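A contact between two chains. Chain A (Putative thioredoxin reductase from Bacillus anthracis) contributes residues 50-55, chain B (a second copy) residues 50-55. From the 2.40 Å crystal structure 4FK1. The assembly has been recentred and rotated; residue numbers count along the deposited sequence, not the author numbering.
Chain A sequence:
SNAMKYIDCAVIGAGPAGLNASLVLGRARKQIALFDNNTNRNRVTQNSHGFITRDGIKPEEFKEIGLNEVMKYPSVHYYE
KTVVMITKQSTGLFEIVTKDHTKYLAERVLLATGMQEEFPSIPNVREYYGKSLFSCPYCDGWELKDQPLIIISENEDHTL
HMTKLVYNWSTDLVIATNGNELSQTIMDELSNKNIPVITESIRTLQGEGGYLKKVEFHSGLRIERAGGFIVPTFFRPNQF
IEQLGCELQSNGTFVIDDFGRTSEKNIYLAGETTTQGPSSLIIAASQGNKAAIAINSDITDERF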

ATOM      1  N   GLY A  50       9.907  -6.836   3.986  1.00 59.57           N
ATOM      2  CA  GLY A  50       8.474  -6.896   3.724  1.00 59.96           C
ATOM      3  C   GLY A  50       7.954  -5.878   2.719  1.00 56.44           C
ATOM      4  O   GLY A  50       6.822  -5.964   2.250  1.00 57.57           O
ATOM      5  N   PHE A  51       8.798  -4.903   2.409  1.00 54.11           N
ATOM      6  CA  PHE A  51       8.569  -3.963   1.332  1.00 47.96           C
ATOM      7  C   PHE A  51       9.147  -4.572   0.063  1.00 55.15           C
ATOM      8  O   PHE A  51      10.356  -4.530  -0.138  1.00 55.79           O
ATOM      9  CB  PHE A  51       9.313  -2.671   1.644  1.00 42.90           C
ATOM     10  CG  PHE A  51       8.913  -1.504   0.788  1.00 50.06           C
ATOM     11  CD1 PHE A  51       8.028  -0.550   1.269  1.00 43.19           C
ATOM     12  CD2 PHE A  51       9.441  -1.341  -0.488  1.00 54.62           C
ATOM     13  CE1 PHE A  51       7.665   0.544   0.494  1.00 46.32           C
ATOM     14  CE2 PHE A  51       9.082  -0.251  -1.269  1.00 51.46           C
ATOM     15  CZ  PHE A  51       8.193   0.694  -0.775  1.00 48.44           C
ATOM     16  N   ILE A  52       8.286  -5.122  -0.797  1.00 61.52           N
ATOM     17  CA  ILE A  52       8.715  -5.765  -2.050  1.00 60.88           C
ATOM     18  C   ILE A  52       9.661  -4.911  -2.920  1.00 56.06           C
ATOM     19  O   ILE A  52       9.411  -3.717  -3.156  1.00 49.71           O
ATOM     20  CB  ILE A  52       7.504  -6.275  -2.889  1.00 56.82           C
ATOM     21  CG1 ILE A  52       7.979  -7.226  -3.982  1.00 51.67           C
ATOM     22  CG2 ILE A  52       6.694  -5.118  -3.471  1.00 55.66           C
ATOM     23  CD1 ILE A  52       8.779  -8.401  -3.438  1.00 56.06           C
ATOM     24  N   THR A  53      10.739  -5.558  -3.378  1.00 58.79           N
ATOM     25  CA  THR A  53      11.875  -4.965  -4.115  1.00 59.41           C
ATOM     26  C   THR A  53      12.852  -4.185  -3.222  1.00 61.98           C
ATOM     27  O   THR A  53      13.908  -3.750  -3.684  1.00 64.36           O
ATOM     28  CB  THR A  53      11.466  -4.104  -5.355  1.00 59.83           C
ATOM     29  OG1 THR A  53      11.134  -2.773  -4.941  1.00 48.67           O
ATOM     30  CG2 THR A  53      10.300  -4.741  -6.124  1.00 54.38           C
ATOM     31  N   ARG A  54      12.497  -4.014  -1.950  1.00 62.13           N
ATOM     32  CA  ARG A  54      13.383  -3.385  -0.964  1.00 61.76           C
ATOM     33  C   ARG A  54      13.571  -4.283   0.283  1.00 64.30           C
ATOM     34  O   ARG A  54      13.989  -3.818   1.345  1.00 65.54           O
ATOM     35  CB  ARG A  54      12.854  -1.992  -0.577  1.00 62.09           C
ATOM     36  CG  ARG A  54      12.828  -0.934  -1.729  1.00 51.01           C
ATOM     37  CD  ARG A  54      14.245  -0.694  -2.225  1.00 52.72           C
ATOM     38  NE  ARG A  54      14.360   0.307  -3.273  1.00 49.61           N
ATOM     39  CZ  ARG A  54      15.506   0.592  -3.882  1.00 54.48           C
ATOM     40  NH1 ARG A  54      15.563   1.522  -4.830  1.00 53.39           N
ATOM     41  NH2 ARG A  54      16.602  -0.062  -3.542  1.00 53.24           N
ATOM     42  N   ASP A  55      13.259  -5.572   0.146  1.00 63.34           N
ATOM     43  CA  ASP A  55      13.364  -6.514   1.264  1.00 69.89           C
ATOM     44  C   ASP A  55      14.809  -6.642   1.724  1.00 72.16           C
ATOM     45  O   ASP A  55      15.614  -7.281   1.058  1.00 66.38           O
ATOM     46  CB  ASP A  55      12.812  -7.892   0.878  1.00 70.18           C
ATOM     47  CG  ASP A  55      12.962  -8.924   1.991  1.00 72.92           C
ATOM     48  OD1 ASP A  55      12.160  -8.889   2.947  1.00 73.21           O
ATOM     49  OD2 ASP A  55      13.862  -9.790   1.896  1.00 78.30           O
TER
ATOM     50  N   GLY B  50       5.535   6.320  -9.465  1.00 35.71           N
ATOM     51  CA  GLY B  50       4.617   6.463  -8.344  1.00 32.71           C
ATOM     52  C   GLY B  50       4.843   5.504  -7.195  1.00 48.67           C
ATOM     53  O   GLY B  50       4.257   5.664  -6.120  1.00 44.74           O
ATOM     54  N   PHE B  51       5.676   4.492  -7.439  1.00 47.45           N
ATOM     55  CA  PHE B  51       6.084   3.525  -6.426  1.00 44.26           C
ATOM     56  C   PHE B  51       7.342   4.087  -5.787  1.00 42.09           C
ATOM     57  O   PHE B  51       8.386   4.171  -6.434  1.00 45.11           O
ATOM     58  CB  PHE B  51       6.381   2.184  -7.104  1.00 45.38           C
ATOM     59  CG  PHE B  51       6.562   1.018  -6.151  1.00 48.87           C
ATOM     60  CD1 PHE B  51       7.727   0.867  -5.421  1.00 43.29           C
ATOM     61  CD2 PHE B  51       5.574   0.048  -6.032  1.00 43.95           C
ATOM     62  CE1 PHE B  51       7.898  -0.223  -4.572  1.00 47.01           C
ATOM     63  CE2 PHE B  51       5.734  -1.039  -5.191  1.00 50.43           C
ATOM     64  CZ  PHE B  51       6.902  -1.176  -4.452  1.00 46.13           C
ATOM     65  N   ILE B  52       7.247   4.494  -4.526  1.00 41.84           N
ATOM     66  CA  ILE B  52       8.386   5.116  -3.826  1.00 47.01           C
ATOM     67  C   ILE B  52       9.642   4.222  -3.789  1.00 50.22           C
ATOM     68  O   ILE B  52       9.546   3.023  -3.526  1.00 49.00           O
ATOM     69  CB  ILE B  52       7.984   5.639  -2.398  1.00 33.18           C
ATOM     70  CG1 ILE B  52       9.048   6.576  -1.858  1.00 36.07           C
ATOM     71  CG2 ILE B  52       7.692   4.522  -1.437  1.00 39.25           C
ATOM     72  CD1 ILE B  52       9.216   7.798  -2.715  1.00 34.04           C
ATOM     73  N   THR B  53      10.797   4.838  -4.067  1.00 52.76           N
ATOM     74  CA  THR B  53      12.118   4.196  -4.255  1.00 55.21           C
ATOM     75  C   THR B  53      12.274   3.460  -5.587  1.00 59.39           C
ATOM     76  O   THR B  53      13.390   3.115  -5.987  1.00 62.43           O
ATOM     77  CB  THR B  53      12.573   3.267  -3.094  1.00 47.81           C
ATOM     78  OG1 THR B  53      11.947   1.989  -3.223  1.00 53.72           O
ATOM     79  CG2 THR B  53      12.231   3.866  -1.753  1.00 48.70           C
ATOM     80  N   ARG B  54      11.165   3.246  -6.286  1.00 58.21           N
ATOM     81  CA  ARG B  54      11.204   2.528  -7.554  1.00 58.08           C
ATOM     82  C   ARG B  54      10.553   3.323  -8.698  1.00 56.13           C
ATOM     83  O   ARG B  54      10.089   2.756  -9.684  1.00 60.44           O
ATOM     84  CB  ARG B  54      10.541   1.159  -7.391  1.00 57.87           C
ATOM     85  CG  ARG B  54      11.415  -0.004  -7.809  1.00 64.17           C
ATOM     86  CD  ARG B  54      12.293  -0.490  -6.680  1.00 62.68           C
ATOM     87  NE  ARG B  54      13.693  -0.584  -7.078  1.00 66.27           N
ATOM     88  CZ  ARG B  54      14.581  -1.399  -6.519  1.00 70.76           C
ATOM     89  NH1 ARG B  54      15.833  -1.401  -6.944  1.00 77.07           N
ATOM     90  NH2 ARG B  54      14.219  -2.214  -5.540  1.00 71.26           N
ATOM     91  N   ASP B  55      10.535   4.645  -8.563  1.00 50.78           N
ATOM     92  CA  ASP B  55       9.888   5.520  -9.538  1.00 46.60           C
ATOM     93  C   ASP B  55      10.689   5.608 -10.822  1.00 52.87           C
ATOM     94  O   ASP B  55      11.760   6.206 -10.833  1.00 59.58           O
ATOM     95  CB  ASP B  55       9.769   6.918  -8.939  1.00 47.69           C
ATOM     96  CG  ASP B  55       8.969   7.874  -9.808  1.00 46.63           C
ATOM     97  OD1 ASP B  55       7.725   7.734  -9.856  1.00 43.80           O
ATOM     98  OD2 ASP B  55       9.589   8.784 -10.404  1.00 42.41           O
TER

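Two copies of the same loop meet here, and each brings the same tight bend. Residues Phe51(A) to Arg54(A) and Phe51(B) to Arg54(B) each form a type II beta turn, closed by a backbone hydrogen bond: Arg54(A) N to Phe51(A) O and Arg54(B) N to Phe51(B) O, both 2.9 Å. Together the two stretches bury 374 Å². The turns are offset so that Thr53 of one chain lies nearest Arg54 of the other.

Each phenylalanine ring is a bump that enters the hollow of the partner turn. The tip of Phe51(A), CZ, lies 3.9 Å from Ile52(B) CG2 and also 3.9 Å from Ile52(B) O, which sits at the edge of the ring. The reverse fit is similar: Phe51(B) CZ is 4.1 Å from Ile52(A) CG2 and 3.8 Å from Ile52(A) O, again at the ring edge. Between the two hollows the rings touch, with Phe51(A) CE2 3.5 Å from Phe51(B) CE1. Their planes meet at 76° in an oblique pairing. Both phenylalanines are t at chi1. An apolar ring suits this buried site: Phe51(A) packs against the partner ring and Ile52(B) CG2, Phe51(B) against the partner ring and Ile52(A) CG2, and neither needs a polar partner. Each isoleucine offers CG2 to the opposing ring, while the end of its side chain leads away.

The arginines fill the next layer. The guanidinium of Arg54(A) lies flat on that of Arg54(B), centres 3.4 Å apart and planes at 2°. Like charges are therefore close, but the flat groups pack well, and their edges remain free for hydrogen bonds. Arg54(A) grips Thr53(B) at two points: NE to OG1 and NH1 to the carbonyl O, both 2.9 Å. Arg54(B) answers with NH2 to Thr53(A) OG1 at 3.2 Å. The same NH2 comes within 2.4 Å of Thr53(A) O, very close, but the angle is poor for a hydrogen bond. Arg54(A) is m, m, t at chi1 to chi3; Arg54(B) is p at chi2 but lies between wells at chi1 (-125°) and chi3 (-129°), so the match between chains is only approximate.

Thr53(A) and Thr53(B) suit their places because each small side chain points toward the partner and each hydroxyl works twice. Each OG1 accepts from the opposing arginine; Thr53(A) OG1 also donates to Ile52(A) O at 2.7 Å and Thr53(B) OG1 to Ile52(B) O at 2.6 Å.

Gly50(A), Gly50(B), Asp55(A) and Asp55(B) stand outside the contact and brace each loop. Gly50(A) N donates to Asp55(A) OD1, 3.2 Å; Gly50(B) N donates to Asp55(B) OD1, 2.6 Å. The backbone angles of Gly50(A) and Gly50(B) call for glycine, since a CB would jam against the preceding carbonyl.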